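Local atomic coordinates of exoenzyme S (PDB entry 6GN8), a protein that acts as a secreted bacterial toxin, pairing a probable ADP-ribosyltransferase domain, the part in this chain, with a probable GTPase-activating part that lies elsewhere in the protein. Residues L28-V33 against D54-A59; H67-L71 against Q85-D89; V105-F109 against A172-N176; Y43-Q47 against D160-S165; A59-Y63 against I88-M92. The protein carries 2 engineered substitutions. One frame throughout, in Å; residues are numbered along the deposited sequence.

Contact 1: L28-V33 against D54-A59; sequences LADGLV and DAEVMA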
# COMPACT_ATOMS: atom_id res chain seq x y z
N LEU C 28 -3.66 48.47 -18.36
CA LEU C 28 -2.75 48.12 -17.27
C LEU C 28 -1.31 48.45 -17.66
O LEU C 28 -0.59 49.02 -16.84
CB LEU C 28 -2.90 46.63 -16.87
CG LEU C 28 -1.87 46.09 -15.86
CD1 LEU C 28 -1.93 46.82 -14.51
CD2 LEU C 28 -2.00 44.60 -15.70
N ALA C 29 -0.89 48.13 -18.92
CA ALA C 29 0.46 48.42 -19.40
C ALA C 29 0.74 49.91 -19.35
O ALA C 29 1.82 50.31 -18.91
CB ALA C 29 0.66 47.90 -20.82
N ASP C 30 -0.25 50.74 -19.75
CA ASP C 30 -0.17 52.20 -19.72
C ASP C 30 -0.09 52.70 -18.30
O ASP C 30 0.70 53.60 -18.02
CB ASP C 30 -1.37 52.83 -20.44
CG ASP C 30 -1.34 52.67 -21.95
OD1 ASP C 30 -0.25 52.39 -22.50
OD2 ASP C 30 -2.41 52.84 -22.58
N GLY C 31 -0.89 52.09 -17.41
CA GLY C 31 -0.91 52.41 -15.99
C GLY C 31 0.45 52.24 -15.34
O GLY C 31 0.88 53.12 -14.58
N LEU C 32 1.16 51.14 -15.69
CA LEU C 32 2.51 50.81 -15.22
C LEU C 32 3.55 51.82 -15.76
O LEU C 32 4.45 52.20 -15.01
CB LEU C 32 2.88 49.37 -15.63
CG LEU C 32 2.21 48.24 -14.82
CD1 LEU C 32 2.28 46.94 -15.57
CD2 LEU C 32 2.81 48.10 -13.40
N VAL C 33 3.43 52.25 -17.03
CA VAL C 33 4.37 53.23 -17.63
C VAL C 33 4.11 54.62 -17.04
O VAL C 33 5.06 55.35 -16.72
CB VAL C 33 4.36 53.25 -19.19
CG1 VAL C 33 5.32 54.32 -19.74
CG2 VAL C 33 4.71 51.88 -19.76
N ASP C 54 2.77 42.83 -22.46
CA ASP C 54 3.72 43.87 -22.03
C ASP C 54 3.54 44.21 -20.56
O ASP C 54 4.51 44.31 -19.85
CB ASP C 54 3.55 45.15 -22.87
CG ASP C 54 3.96 45.09 -24.34
OD1 ASP C 54 4.68 44.14 -24.72
OD2 ASP C 54 3.57 46.02 -25.10
N ALA C 55 2.28 44.34 -20.11
CA ALA C 55 1.88 44.63 -18.74
C ALA C 55 2.42 43.62 -17.76
O ALA C 55 2.92 44.00 -16.70
CB ALA C 55 0.36 44.68 -18.64
N GLU C 56 2.35 42.32 -18.13
CA GLU C 56 2.80 41.20 -17.31
C GLU C 56 4.32 41.14 -17.22
O GLU C 56 4.86 40.95 -16.13
CB GLU C 56 2.24 39.88 -17.88
CG GLU C 56 0.75 39.76 -17.65
CD GLU C 56 -0.04 38.95 -18.65
OE1 GLU C 56 0.53 38.02 -19.28
OE2 GLU C 56 -1.24 39.26 -18.81
N VAL C 57 5.01 41.30 -18.36
CA VAL C 57 6.48 41.29 -18.46
C VAL C 57 7.04 42.46 -17.62
O VAL C 57 7.96 42.24 -16.84
CB VAL C 57 6.95 41.30 -19.95
CG1 VAL C 57 8.46 41.50 -20.07
CG2 VAL C 57 6.52 40.02 -20.66
N MET C 58 6.46 43.67 -17.72
CA MET C 58 6.90 44.81 -16.90
C MET C 58 6.60 44.57 -15.40
O MET C 58 7.47 44.85 -14.58
CB MET C 58 6.24 46.13 -17.35
CG MET C 58 6.61 46.58 -18.77
SD MET C 58 5.95 48.24 -19.10
CE MET C 58 4.20 47.92 -19.13
N ALA C 59 5.40 44.06 -15.06
CA ALA C 59 5.05 43.80 -13.65
C ALA C 59 5.98 42.74 -13.00
O ALA C 59 6.44 42.94 -11.86
CB ALA C 59 3.60 43.36 -13.53
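A29 and A55 bring the backbones of helices 28-33 and 54-59 close together, their CA atoms lying 4.1 Å apart. The short axes approach to 8.6 Å and run in broadly the same direction, at 37° to each other. Two alanines at the nearest point permit this: the CB atoms of A29 and A55 are 3.9 Å apart, and the A55 methyl also faces the backbone N of A29.

Larger side chains close the rest of the interface. L28 sets CD2 against the CB of A55 at 3.8 Å. One turn later L32 points at the partner helix; its CD1 comes to 3.2 Å from A55 O and also approaches the CB atoms of A55 and A59. From the other helix M58 answers. It leaves its backbone with CG opposite the carbonyl carbon, runs straight through CG and SD, and then bends at chi3 (-68°), which turns CE back onto helix 28-33. There CE sits 3.4 Å from A29 O and 4.0 Å from L32 CB. The V33 and M58 side chains cross obliquely, V33 CG2 lying 3.9 Å from M58 SD.

No hydrogen bond joins the segments, so van der Waals packing carries the contact. L87 of helix 83-99 touches both L28 and L32, while A40 and L44 lie against M58. Helices 24-36, 54-77 and 83-99 thus share a hydrophobic core, the alpha-helical part that precedes the strands of this ADP-ribosyltransferase domain.

Contact 2: H67-L71 against Q85-D89; sequences HYADL and QKLID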
# COMPACT_ATOMS: atom_id res chain seq x y z
N HIS C 67 10.88 45.55 -6.42
CA HIS C 67 9.61 45.78 -5.72
C HIS C 67 9.09 44.60 -4.93
O HIS C 67 8.11 44.77 -4.23
CB HIS C 67 8.53 46.26 -6.69
CG HIS C 67 8.74 47.66 -7.16
ND1 HIS C 67 9.54 47.94 -8.25
CD2 HIS C 67 8.22 48.81 -6.69
CE1 HIS C 67 9.50 49.25 -8.40
NE2 HIS C 67 8.72 49.82 -7.49
N TYR C 68 9.75 43.44 -5.00
CA TYR C 68 9.31 42.25 -4.27
C TYR C 68 9.28 42.55 -2.77
O TYR C 68 8.33 42.17 -2.10
CB TYR C 68 10.21 41.02 -4.58
CG TYR C 68 11.68 41.20 -4.23
CD1 TYR C 68 12.58 41.71 -5.16
CD2 TYR C 68 12.17 40.86 -2.97
CE1 TYR C 68 13.92 41.91 -4.84
CE2 TYR C 68 13.52 41.03 -2.64
CZ TYR C 68 14.38 41.58 -3.57
OH TYR C 68 15.71 41.75 -3.26
N ALA C 69 10.31 43.26 -2.27
CA ALA C 69 10.45 43.55 -0.85
C ALA C 69 9.27 44.38 -0.34
O ALA C 69 8.56 43.91 0.54
CB ALA C 69 11.78 44.24 -0.57
N ASP C 70 9.01 45.54 -0.95
CA ASP C 70 7.90 46.36 -0.48
C ASP C 70 6.51 45.69 -0.71
O ASP C 70 5.69 45.70 0.21
CB ASP C 70 7.95 47.78 -1.09
CG ASP C 70 7.68 47.88 -2.58
OD1 ASP C 70 6.49 47.97 -2.97
OD2 ASP C 70 8.66 47.90 -3.36
N LEU C 71 6.28 45.07 -1.91
CA LEU C 71 4.99 44.44 -2.23
C LEU C 71 4.63 43.29 -1.27
O LEU C 71 3.54 43.32 -0.67
CB LEU C 71 4.91 43.96 -3.70
CG LEU C 71 3.63 43.22 -4.11
CD1 LEU C 71 2.38 44.09 -3.96
CD2 LEU C 71 3.72 42.74 -5.50
N GLN C 85 1.90 49.38 -6.21
CA GLN C 85 1.82 48.00 -5.71
C GLN C 85 0.60 47.28 -6.32
O GLN C 85 0.75 46.16 -6.80
CB GLN C 85 1.76 47.98 -4.18
CG GLN C 85 3.05 48.46 -3.50
CD GLN C 85 2.92 48.61 -2.00
OE1 GLN C 85 1.85 48.90 -1.44
NE2 GLN C 85 4.02 48.45 -1.31
N LYS C 86 -0.57 47.98 -6.39
CA LYS C 86 -1.83 47.49 -6.96
C LYS C 86 -1.65 47.06 -8.41
O LYS C 86 -2.03 45.94 -8.77
CB LYS C 86 -2.94 48.54 -6.85
CG LYS C 86 -3.65 48.53 -5.51
CD LYS C 86 -4.89 49.44 -5.46
CE LYS C 86 -4.57 50.90 -5.17
NZ LYS C 86 -5.79 51.75 -5.14
N LEU C 87 -1.02 47.93 -9.22
CA LEU C 87 -0.73 47.70 -10.64
C LEU C 87 0.22 46.50 -10.87
O LEU C 87 -0.05 45.68 -11.75
CB LEU C 87 -0.16 48.97 -11.31
CG LEU C 87 -1.07 50.18 -11.44
CD1 LEU C 87 -0.28 51.43 -11.77
CD2 LEU C 87 -2.14 49.97 -12.47
N ILE C 88 1.32 46.38 -10.05
CA ILE C 88 2.29 45.29 -10.13
C ILE C 88 1.59 43.97 -9.78
O ILE C 88 1.76 42.97 -10.49
CB ILE C 88 3.58 45.51 -9.26
CG1 ILE C 88 4.37 46.72 -9.72
CG2 ILE C 88 4.49 44.28 -9.33
CD1 ILE C 88 5.51 47.19 -8.74
N ASP C 89 0.77 43.98 -8.72
CA ASP C 89 0.01 42.82 -8.25
C ASP C 89 -1.02 42.36 -9.29
O ASP C 89 -1.19 41.17 -9.45
CB ASP C 89 -0.67 43.15 -6.90
CG ASP C 89 -1.47 42.02 -6.28
OD1 ASP C 89 -0.91 40.93 -6.08
OD2 ASP C 89 -2.66 42.25 -5.95
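I88 sends its CD1 over one face of the H67 ring, one part of a crossing between two consecutive helices, 54-77 and 83-99, in the helical part of the ADP-ribosyltransferase domain. The methyl lies 3.9 Å from the ring centroid and 25° off the ring normal, evidence for a CH-pi contact displaced toward the rim. It is nearest to CG of H67, at 3.6 Å. The two side chains meet at about a right angle, so I88 presents the end of its longer branch rather than its flank. H67 is fixed from elsewhere as well: its ND1 bonds L62 O, and F36 of helix 24-36 meets the ring.

L71 slides past Q85 and I88, pointing the opposite way to each. Its CG is anti to the backbone N (chi1 177°), which carries both methyls across to helix 85-89. CD1 lies 3.9 Å from Q85 CB, and CD2 is 4.2 Å from I88 CG2. These apolar contacts fill the interior of the crossing; the short axes stay 10.9 Å apart, consistent with side chains rather than backbones meeting.

At the more polar margin, D70 has CG between its backbone N and carbonyl carbon, and an extended Q85 reaches its carboxylate. The carboxylate and amide planes are nearly coplanar. Q85 OE1 is taken by D82 N, which orients the amide with NE2 toward D70. The resulting bond, from Q85 NE2 to D70 OD1, is 3.0 Å long, nearly straight at 170°, and uses the anti lone pair of OD1.

Contact 3: V105-F109 against A172-N176; sequences VVKTF and AILYN. Engineered in segment 172-176: A172 (natural residue Glu).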
# COMPACT_ATOMS: atom_id res chain seq x y z
N VAL C 105 7.68 18.79 -13.50
CA VAL C 105 7.87 19.27 -12.14
C VAL C 105 9.24 19.93 -12.11
O VAL C 105 10.20 19.42 -12.72
CB VAL C 105 7.73 18.09 -11.12
CG1 VAL C 105 8.15 18.49 -9.72
CG2 VAL C 105 6.31 17.56 -11.11
N VAL C 106 9.32 21.12 -11.48
CA VAL C 106 10.59 21.80 -11.41
C VAL C 106 11.02 21.90 -9.92
O VAL C 106 10.20 22.13 -9.02
CB VAL C 106 10.60 23.14 -12.21
CG1 VAL C 106 9.76 24.22 -11.55
CG2 VAL C 106 12.03 23.64 -12.44
N LYS C 107 12.33 21.67 -9.67
CA LYS C 107 12.95 21.77 -8.37
C LYS C 107 13.63 23.13 -8.26
O LYS C 107 14.53 23.46 -9.06
CB LYS C 107 13.94 20.63 -8.15
CG LYS C 107 14.75 20.71 -6.83
CD LYS C 107 15.70 19.51 -6.67
CE LYS C 107 16.74 19.43 -7.76
NZ LYS C 107 17.62 18.24 -7.63
N THR C 108 13.23 23.92 -7.24
CA THR C 108 13.81 25.25 -6.99
C THR C 108 14.15 25.39 -5.51
O THR C 108 13.73 24.57 -4.69
CB THR C 108 12.89 26.38 -7.47
OG1 THR C 108 11.65 26.32 -6.78
CG2 THR C 108 12.69 26.39 -9.00
N PHE C 109 14.93 26.41 -5.18
CA PHE C 109 15.47 26.60 -3.84
C PHE C 109 15.17 27.96 -3.33
O PHE C 109 14.96 28.91 -4.10
CB PHE C 109 16.99 26.34 -3.86
CG PHE C 109 17.35 25.13 -4.71
CD1 PHE C 109 17.13 23.83 -4.24
CD2 PHE C 109 17.77 25.28 -6.04
CE1 PHE C 109 17.38 22.73 -5.05
CE2 PHE C 109 18.01 24.17 -6.84
CZ PHE C 109 17.84 22.91 -6.33
N ALA C 172 15.24 32.96 -11.38
CA ALA C 172 14.09 32.87 -10.48
C ALA C 172 12.86 32.24 -11.10
O ALA C 172 12.51 32.48 -12.26
CB ALA C 172 13.74 34.24 -9.93
N ILE C 173 12.20 31.45 -10.29
CA ILE C 173 10.91 30.86 -10.61
C ILE C 173 9.98 31.35 -9.51
O ILE C 173 10.25 31.13 -8.33
CB ILE C 173 10.92 29.33 -10.84
CG1 ILE C 173 11.68 29.02 -12.15
CG2 ILE C 173 9.46 28.80 -10.90
CD1 ILE C 173 11.84 27.58 -12.55
N LEU C 174 8.98 32.15 -9.91
CA LEU C 174 8.01 32.73 -8.99
C LEU C 174 6.72 31.92 -8.90
O LEU C 174 6.14 31.55 -9.92
CB LEU C 174 7.66 34.18 -9.37
CG LEU C 174 8.80 35.11 -9.74
CD1 LEU C 174 8.26 36.47 -10.10
CD2 LEU C 174 9.86 35.21 -8.62
N TYR C 175 6.27 31.67 -7.67
CA TYR C 175 4.97 31.03 -7.40
C TYR C 175 4.02 32.14 -6.96
O TYR C 175 4.45 33.12 -6.34
CB TYR C 175 5.08 29.88 -6.36
CG TYR C 175 5.71 28.65 -6.98
CD1 TYR C 175 4.94 27.71 -7.67
CD2 TYR C 175 7.10 28.46 -6.94
CE1 TYR C 175 5.53 26.62 -8.30
CE2 TYR C 175 7.69 27.36 -7.56
CZ TYR C 175 6.91 26.44 -8.24
OH TYR C 175 7.47 25.40 -8.91
N ASN C 176 2.75 32.00 -7.34
CA ASN C 176 1.65 32.94 -7.11
C ASN C 176 1.44 33.24 -5.61
O ASN C 176 1.74 32.39 -4.77
CB ASN C 176 0.36 32.35 -7.71
CG ASN C 176 -0.64 33.34 -8.24
OD1 ASN C 176 -1.57 32.97 -8.94
ND2 ASN C 176 -0.48 34.61 -7.95
O HOH W 1 9.77 24.69 -7.81
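I173 sets its CD1 against two side chains of strand 106-109 at once, and this is the tight part of the contact. CD1 is 3.9 Å from V106 CG2, the two residues meeting tip to tip, and 3.8 Å from T108 CG2, whose side chain crosses that of I173 at about a right angle. T108 turns this methyl opposite its own carbonyl carbon and leaves OG1 between N and C (chi1 61°), so that the methyl meets I173 and the hydroxyl turns toward the water and Y175.

Beside this hydrophobic cluster the packing gives way to water. Y175 stretches toward V106 until OH lies 3.7 Å from V106 CG1, while T108 OG1 stands near the plane of the ring, at its edge. One water joins the three residues: it donates to V106 O at 2.9 Å, and hydrogen-bonds T108 OG1 at 2.7 Å and Y175 OH at 2.6 Å. T108 OG1 also bonds T135 OG1. K107, directed away from this interior, bonds backbone atoms of another protein's chain.

The strands cross at 99°, axes 8.1 Å apart, without a hydrogen bond between them, as expected where one sheet packs across another, although F109 pairs with S136. A172 is an engineered replacement of a glutamate. Orthogonally packed sheets are the core of the ADP-ribosyltransferase fold, and the sequence S134-T135-S136 beside the contact matches the family's S-T-S motif.

Contact 4: Y43-Q47 against D160-S165; sequences YLGRQ and DVSGIS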
# COMPACT_ATOMS: atom_id res chain seq x y z
N TYR C 43 11.96 46.69 -18.99
CA TYR C 43 11.58 45.28 -19.14
C TYR C 43 10.82 44.98 -20.42
O TYR C 43 10.61 43.81 -20.69
CB TYR C 43 10.76 44.80 -17.94
CG TYR C 43 11.53 44.96 -16.65
CD1 TYR C 43 12.64 44.17 -16.38
CD2 TYR C 43 11.19 45.95 -15.73
CE1 TYR C 43 13.40 44.36 -15.23
CE2 TYR C 43 11.94 46.14 -14.58
CZ TYR C 43 13.03 45.33 -14.32
OH TYR C 43 13.76 45.50 -13.17
N LEU C 44 10.43 45.99 -21.22
CA LEU C 44 9.68 45.79 -22.46
C LEU C 44 10.48 45.02 -23.52
O LEU C 44 11.59 45.42 -23.88
CB LEU C 44 9.17 47.11 -23.04
CG LEU C 44 8.01 47.77 -22.31
CD1 LEU C 44 7.83 49.17 -22.78
CD2 LEU C 44 6.73 46.99 -22.49
N GLY C 45 9.91 43.89 -23.95
CA GLY C 45 10.47 43.01 -24.97
C GLY C 45 11.48 41.99 -24.51
O GLY C 45 12.05 41.28 -25.34
N ARG C 46 11.69 41.86 -23.18
CA ARG C 46 12.69 40.95 -22.60
C ARG C 46 12.29 39.45 -22.71
O ARG C 46 13.14 38.56 -22.50
CB ARG C 46 13.05 41.35 -21.16
CG ARG C 46 14.22 42.34 -21.15
CD ARG C 46 14.72 42.69 -19.76
NE ARG C 46 15.59 43.88 -19.78
CZ ARG C 46 16.43 44.24 -18.80
NH1 ARG C 46 17.18 45.32 -18.94
NH2 ARG C 46 16.54 43.49 -17.71
N GLN C 47 11.06 39.16 -23.10
CA GLN C 47 10.68 37.77 -23.34
C GLN C 47 10.06 37.67 -24.74
O GLN C 47 8.83 37.69 -24.85
CB GLN C 47 9.75 37.23 -22.24
CG GLN C 47 10.41 36.19 -21.37
CD GLN C 47 9.47 35.57 -20.36
OE1 GLN C 47 8.25 35.48 -20.56
NE2 GLN C 47 10.04 35.12 -19.24
N ASP C 160 8.91 31.42 -14.82
CA ASP C 160 10.34 31.64 -14.98
C ASP C 160 10.52 33.06 -15.46
O ASP C 160 10.00 33.43 -16.51
CB ASP C 160 10.94 30.60 -15.93
CG ASP C 160 12.37 30.90 -16.36
OD1 ASP C 160 13.20 31.19 -15.48
OD2 ASP C 160 12.64 30.83 -17.58
N VAL C 161 11.18 33.89 -14.65
CA VAL C 161 11.41 35.32 -14.93
C VAL C 161 12.88 35.62 -15.25
O VAL C 161 13.25 36.79 -15.35
CB VAL C 161 10.90 36.19 -13.74
CG1 VAL C 161 9.39 36.10 -13.59
CG2 VAL C 161 11.60 35.85 -12.44
N SER C 162 13.70 34.57 -15.49
CA SER C 162 15.14 34.70 -15.70
C SER C 162 15.49 35.49 -16.96
O SER C 162 16.55 36.12 -16.99
CB SER C 162 15.83 33.34 -15.69
OG SER C 162 15.36 32.47 -16.71
N GLY C 163 14.59 35.55 -17.92
CA GLY C 163 14.77 36.33 -19.14
C GLY C 163 14.32 37.77 -18.98
O GLY C 163 14.62 38.62 -19.84
N ILE C 164 13.61 38.09 -17.88
CA ILE C 164 13.13 39.46 -17.59
C ILE C 164 14.10 40.15 -16.58
O ILE C 164 14.59 41.25 -16.84
CB ILE C 164 11.66 39.42 -17.07
CG1 ILE C 164 10.73 38.57 -18.00
CG2 ILE C 164 11.09 40.83 -16.90
CD1 ILE C 164 9.37 38.03 -17.38
N SER C 165 14.37 39.50 -15.43
CA SER C 165 15.26 40.05 -14.40
C SER C 165 16.05 38.87 -13.82
O SER C 165 15.47 37.80 -13.54
CB SER C 165 14.46 40.83 -13.35
OG SER C 165 15.27 41.38 -12.33
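Y43 lays the edge of its ring against I164: CD1 is 3.5 Å from I164 O, which lies in the ring plane, and 3.7 Å from I164 CG2. The two side chains meet at about a right angle. I164 has its CG2 anti to the backbone N, toward Y43, while its CG1 branch (chi1 -50°) goes toward Q47, so the residue is held between two side chains of the loop 43-47. Its CD1 lies 3.5 Å from Q47 NE2.

R46 takes the same carbonyl from another direction. Its chain is extended from CG to NE, placing NH2 3.1 Å from I164 O. The N-H...O angle is 161°, and the donor lies nearly along the C=O axis, with the oxygen close to the guanidinium plane. These three measures identify a well-directed hydrogen bond. Q47 NE2 also bonds D160 O, but the length of 3.2 Å and the angle of 133° make that bond weak.

Y43 to R46 form a type II beta turn, with G45 at positive phi. Within 160-165, V161 O accepts from both I164 N and S165 N, and D160 OD1 from S162 OG.

That second loop joins strand 159-160 to strand 172-175. In the ADP-ribosyltransferase fold this connection probably corresponds to the ARTT loop, which in relatives is involved in recognising the protein substrate; here its first residues rest against the turn after helix 38-41.

Contact 5: A59-Y63 against I88-M92; sequences ALGLY and IDQGM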
# COMPACT_ATOMS: atom_id res chain seq x y z
N ALA C 59 5.40 44.06 -15.06
CA ALA C 59 5.05 43.80 -13.65
C ALA C 59 5.98 42.74 -13.00
O ALA C 59 6.44 42.94 -11.86
CB ALA C 59 3.60 43.36 -13.53
N LEU C 60 6.27 41.63 -13.74
CA LEU C 60 7.15 40.55 -13.28
C LEU C 60 8.58 41.10 -13.11
O LEU C 60 9.23 40.75 -12.13
CB LEU C 60 7.13 39.35 -14.26
CG LEU C 60 5.84 38.48 -14.28
CD1 LEU C 60 5.71 37.73 -15.60
CD2 LEU C 60 5.81 37.48 -13.14
N GLY C 61 9.01 41.99 -14.01
CA GLY C 61 10.32 42.63 -13.94
C GLY C 61 10.49 43.57 -12.77
O GLY C 61 11.48 43.50 -12.03
N LEU C 62 9.50 44.47 -12.58
CA LEU C 62 9.47 45.45 -11.49
C LEU C 62 9.55 44.71 -10.16
O LEU C 62 10.35 45.09 -9.29
CB LEU C 62 8.20 46.31 -11.58
CG LEU C 62 8.20 47.42 -12.64
CD1 LEU C 62 6.81 47.82 -12.97
CD2 LEU C 62 9.05 48.64 -12.20
N TYR C 63 8.77 43.63 -10.02
CA TYR C 63 8.78 42.79 -8.82
C TYR C 63 10.15 42.15 -8.65
O TYR C 63 10.76 42.33 -7.61
CB TYR C 63 7.67 41.70 -8.89
CG TYR C 63 7.75 40.63 -7.81
CD1 TYR C 63 8.55 39.51 -7.97
CD2 TYR C 63 6.98 40.73 -6.65
CE1 TYR C 63 8.65 38.55 -6.98
CE2 TYR C 63 7.06 39.76 -5.65
CZ TYR C 63 7.90 38.67 -5.82
OH TYR C 63 8.03 37.71 -4.84
N ILE C 88 1.32 46.38 -10.05
CA ILE C 88 2.29 45.29 -10.13
C ILE C 88 1.59 43.97 -9.78
O ILE C 88 1.76 42.97 -10.49
CB ILE C 88 3.58 45.51 -9.26
CG1 ILE C 88 4.37 46.72 -9.72
CG2 ILE C 88 4.49 44.28 -9.33
CD1 ILE C 88 5.51 47.19 -8.74
N ASP C 89 0.77 43.98 -8.72
CA ASP C 89 0.01 42.82 -8.25
C ASP C 89 -1.02 42.36 -9.29
O ASP C 89 -1.19 41.17 -9.45
CB ASP C 89 -0.67 43.15 -6.90
CG ASP C 89 -1.47 42.02 -6.28
OD1 ASP C 89 -0.91 40.93 -6.08
OD2 ASP C 89 -2.66 42.25 -5.95
N GLN C 90 -1.70 43.27 -10.01
CA GLN C 90 -2.66 42.80 -11.03
C GLN C 90 -1.94 42.28 -12.29
O GLN C 90 -2.42 41.32 -12.88
CB GLN C 90 -3.80 43.79 -11.37
CG GLN C 90 -3.43 45.24 -11.55
CD GLN C 90 -4.63 46.16 -11.44
OE1 GLN C 90 -4.94 46.94 -12.36
NE2 GLN C 90 -5.34 46.11 -10.33
N GLY C 91 -0.77 42.85 -12.62
CA GLY C 91 0.05 42.38 -13.73
C GLY C 91 0.62 40.99 -13.49
O GLY C 91 0.72 40.18 -14.41
N MET C 92 0.97 40.70 -12.24
CA MET C 92 1.49 39.39 -11.85
C MET C 92 0.37 38.38 -11.79
O MET C 92 0.57 37.29 -12.32
CB MET C 92 2.26 39.44 -10.54
CG MET C 92 3.60 40.14 -10.68
SD MET C 92 4.57 40.08 -9.16
CE MET C 92 3.68 41.04 -8.23
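A59 and I88 mark the nearest approach of helices 59-63 and 88-92, whose short axes pass 8.7 Å apart at a signed angle of -123°. This is a close helix-helix packing in the alpha-helical part of the domain, where small residues let the backbones meet. A59 aims its CB at G91, reaching its CA at 3.7 Å; the absence of a side chain there leaves room for the methyl.

Around this point larger groups interdigitate. I88 CG2 comes to 3.5 Å from A59 O, past the oxygen end of the carbonyl, and touches Y63 CB, while CD1 of I88 packs on L62 CB at 4.0 Å. L60 CD2 meets M92 CG, which also packs on A59 CB. All seven touching residues are buried. Y63 OH bonds S134 of strand 133-136, which links the crossing to the sheet, and N72 of its own helix.

M92 supplies the distinctive contact, a Met-aromatic one. CG opposite the carbonyl carbon and an extended chi2 carry SD to the ring; the bend at chi3 (-69°) then turns CE toward Y63 CD2. SD is 3.5 Å from Y63 CG and 4.0 Å from the ring centroid, lying obliquely at 37° off the ring normal.

In the fold
From the N terminus, contact 1 closes the connection that holds helix 38-41, between helix 24-36 and helix 54-77. Contact 5 then ties helix 54-77 to helix 83-99, and contact 2, whose ends fall within its span, joins the same pair further along; the two share I88 and D89. Contact 4 has the longest span. Its first segment lies inside the loop of contact 1, so the two cross, and both contacts 2 and 5 fall within its reach. Contact 3 crosses contact 4 in turn, linking the two sheets. A172 O meets V161 N where contacts 3 and 4 adjoin, and L174 packs on L60 and Y63, connecting strands to helices.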